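Ribosomal RNA small subunit methyltransferase E (Legionella pneumophila, PDB 5O95) probably methylates the N3 position of a specific uridine in 16S rRNA of the small ribosomal subunit, using S-adenosyl-L-methionine as methyl donor. Local coordinates at residues 161-166 with 193-198. Residues are numbered along the deposited sequence; the frame is centred on the assembly and turned at random.
Sequences QFVREA and ALIIGP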
loop_
_atom_site.group_PDB
_atom_site.type_symbol
_atom_site.label_atom_id
_atom_site.label_comp_id
_atom_site.label_asym_id
_atom_site.label_seq_id
_atom_site.Cartn_x
_atom_site.Cartn_y
_atom_site.Cartn_z
ATOM N N GLN B 161 -14.935 1.067 23.486
ATOM C CA GLN B 161 -13.753 1.156 24.340
ATOM C C GLN B 161 -12.669 2.011 23.700
ATOM O O GLN B 161 -12.009 2.804 24.383
ATOM C CB GLN B 161 -13.207 -0.234 24.663
ATOM C CG GLN B 161 -12.002 -0.176 25.579
ATOM C CD GLN B 161 -11.585 -1.533 26.106
ATOM O OE1 GLN B 161 -12.123 -2.562 25.704
ATOM N NE2 GLN B 161 -10.610 -1.538 27.009
ATOM N N PHE B 162 -12.466 1.877 22.388
ATOM C CA PHE B 162 -11.401 2.642 21.751
ATOM C C PHE B 162 -11.655 4.141 21.843
ATOM O O PHE B 162 -10.755 4.912 22.189
ATOM C CB PHE B 162 -11.189 2.220 20.300
ATOM C CG PHE B 162 -10.053 2.932 19.654
ATOM C CD1 PHE B 162 -8.757 2.462 19.791
ATOM C CD2 PHE B 162 -10.273 4.098 18.933
ATOM C CE1 PHE B 162 -7.696 3.139 19.204
ATOM C CE2 PHE B 162 -9.220 4.780 18.353
ATOM C CZ PHE B 162 -7.931 4.302 18.491
ATOM N N VAL B 163 -12.874 4.583 21.521
ATOM C CA VAL B 163 -13.130 6.018 21.577
ATOM C C VAL B 163 -13.139 6.534 23.015
ATOM O O VAL B 163 -12.758 7.683 23.267
ATOM C CB VAL B 163 -14.384 6.412 20.772
ATOM C CG1 VAL B 163 -14.296 5.844 19.357
ATOM C CG2 VAL B 163 -15.664 5.977 21.475
ATOM N N ARG B 164 -13.545 5.699 23.979
ATOM C CA ARG B 164 -13.574 6.143 25.369
ATOM C C ARG B 164 -12.162 6.412 25.881
ATOM O O ARG B 164 -11.934 7.382 26.615
ATOM C CB ARG B 164 -14.306 5.109 26.230
ATOM C CG ARG B 164 -13.737 4.928 27.630
ATOM C CD ARG B 164 -14.725 4.211 28.547
ATOM N NE ARG B 164 -15.358 3.065 27.900
ATOM C CZ ARG B 164 -14.903 1.818 27.971
ATOM N NH1 ARG B 164 -13.807 1.548 28.667
ATOM N NH2 ARG B 164 -15.549 0.841 27.345
ATOM N N GLU B 165 -11.195 5.599 25.459
ATOM C CA GLU B 165 -9.840 5.668 25.989
ATOM C C GLU B 165 -8.906 6.566 25.190
ATOM O O GLU B 165 -7.833 6.918 25.698
ATOM C CB GLU B 165 -9.226 4.266 26.051
ATOM C CG GLU B 165 -9.972 3.324 26.974
ATOM C CD GLU B 165 -9.413 1.915 26.947
ATOM O OE1 GLU B 165 -8.624 1.592 26.033
ATOM O OE2 GLU B 165 -9.773 1.128 27.842
ATOM N N ALA B 166 -9.271 6.937 23.960
ATOM C CA ALA B 166 -8.359 7.669 23.089
ATOM C C ALA B 166 -8.061 9.045 23.673
ATOM O O ALA B 166 -8.976 9.830 23.942
ATOM C CB ALA B 166 -8.969 7.800 21.694
ATOM N N ALA B 193 -4.909 9.799 16.540
ATOM C CA ALA B 193 -5.630 8.533 16.518
ATOM C C ALA B 193 -6.421 8.494 15.222
ATOM O O ALA B 193 -7.045 9.489 14.849
ATOM C CB ALA B 193 -6.572 8.400 17.717
ATOM N N LEU B 194 -6.329 7.379 14.510
ATOM C CA LEU B 194 -7.012 7.215 13.230
ATOM C C LEU B 194 -7.792 5.915 13.259
ATOM O O LEU B 194 -7.204 4.842 13.430
ATOM C CB LEU B 194 -5.990 7.153 12.092
ATOM C CG LEU B 194 -6.511 6.805 10.705
ATOM C CD1 LEU B 194 -7.395 7.924 10.187
ATOM C CD2 LEU B 194 -5.318 6.538 9.786
ATOM N N ILE B 195 -9.103 6.015 13.052
ATOM C CA ILE B 195 -9.990 4.862 12.962
ATOM C C ILE B 195 -10.238 4.558 11.491
ATOM O O ILE B 195 -10.743 5.410 10.751
ATOM C CB ILE B 195 -11.323 5.131 13.673
ATOM C CG1 ILE B 195 -11.093 5.340 15.169
ATOM C CG2 ILE B 195 -12.273 3.949 13.459
ATOM C CD1 ILE B 195 -12.338 5.673 15.935
ATOM N N ILE B 196 -9.898 3.344 11.070
ATOM C CA ILE B 196 -10.283 2.819 9.763
ATOM C C ILE B 196 -11.283 1.711 10.015
ATOM O O ILE B 196 -10.955 0.714 10.671
ATOM C CB ILE B 196 -9.069 2.267 9.016
ATOM C CG1 ILE B 196 -7.987 3.342 9.004
ATOM C CG2 ILE B 196 -9.468 1.765 7.626
ATOM C CD1 ILE B 196 -7.289 3.472 7.744
ATOM N N GLY B 197 -12.508 1.889 9.512
ATOM C CA GLY B 197 -13.544 0.904 9.684
ATOM C C GLY B 197 -13.522 -0.173 8.621
ATOM O O GLY B 197 -12.662 -0.208 7.739
ATOM N N PRO B 198 -14.488 -1.083 8.700
ATOM C CA PRO B 198 -14.599 -2.140 7.694
ATOM C C PRO B 198 -15.169 -1.575 6.405
ATOM O O PRO B 198 -15.655 -0.444 6.340
ATOM C CB PRO B 198 -15.592 -3.120 8.331
ATOM C CG PRO B 198 -16.503 -2.214 9.153
ATOM C CD PRO B 198 -15.591 -1.108 9.676
#
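The side chains of Phe162 and Ile195 run alongside one another in opposing senses, the ring reaching from the helix toward the sheet and the aliphatic chain reaching from the strand toward the helix. The ring meets it obliquely through CD2 and CE2: CE2 of Phe162 lies 3.7 Å from CG1 of Ile195, and CD2 of Phe162 is 4.0 Å from CD1 of Ile195. The methyl at that end is shared, since Val163 lies roughly perpendicular to the Ile195 side chain and places its CG1 3.9 Å from Ile195 CD1. Further out on the ring, CZ of Phe162 approaches CB of Ala193 more loosely, at 4.4 Å. The Phe162 side chain is extended away from its own backbone N (chi1 -177°, CG anti to it), which carries the ring off the helix toward Ala193 and Ile195. Helix 159-165 here packs on one face of the six-stranded parallel sheet of the SPOUT methyltransferase domain, its short segment running nearly antiparallel to the strand, at 165°, with 10.9 Å between the axes. Apolar side chains alone bridge that distance. Strand 191-196 is an inner strand, bonded through its backbone to strand 82-88 by Leu194 and to strand 170-174 by Ala193 and Ile195. Leu194 turns to the other face, against Ala234 and Leu238 of helix 227-242. Around the Phe162 ring, His84 packs edge-to-face and Ala86 adds a further contact, while Phe215 touches Ile195. On the outer side of the helix, Gln161 NE2 donates a nearly straight bond of 2.9 Å to Glu165 OE2, one turn along, meeting it from above the carboxylate plane. Just past the strand's end comes Gly197, which binds S-adenosyl-L-methionine, although no cofactor occupies this chain.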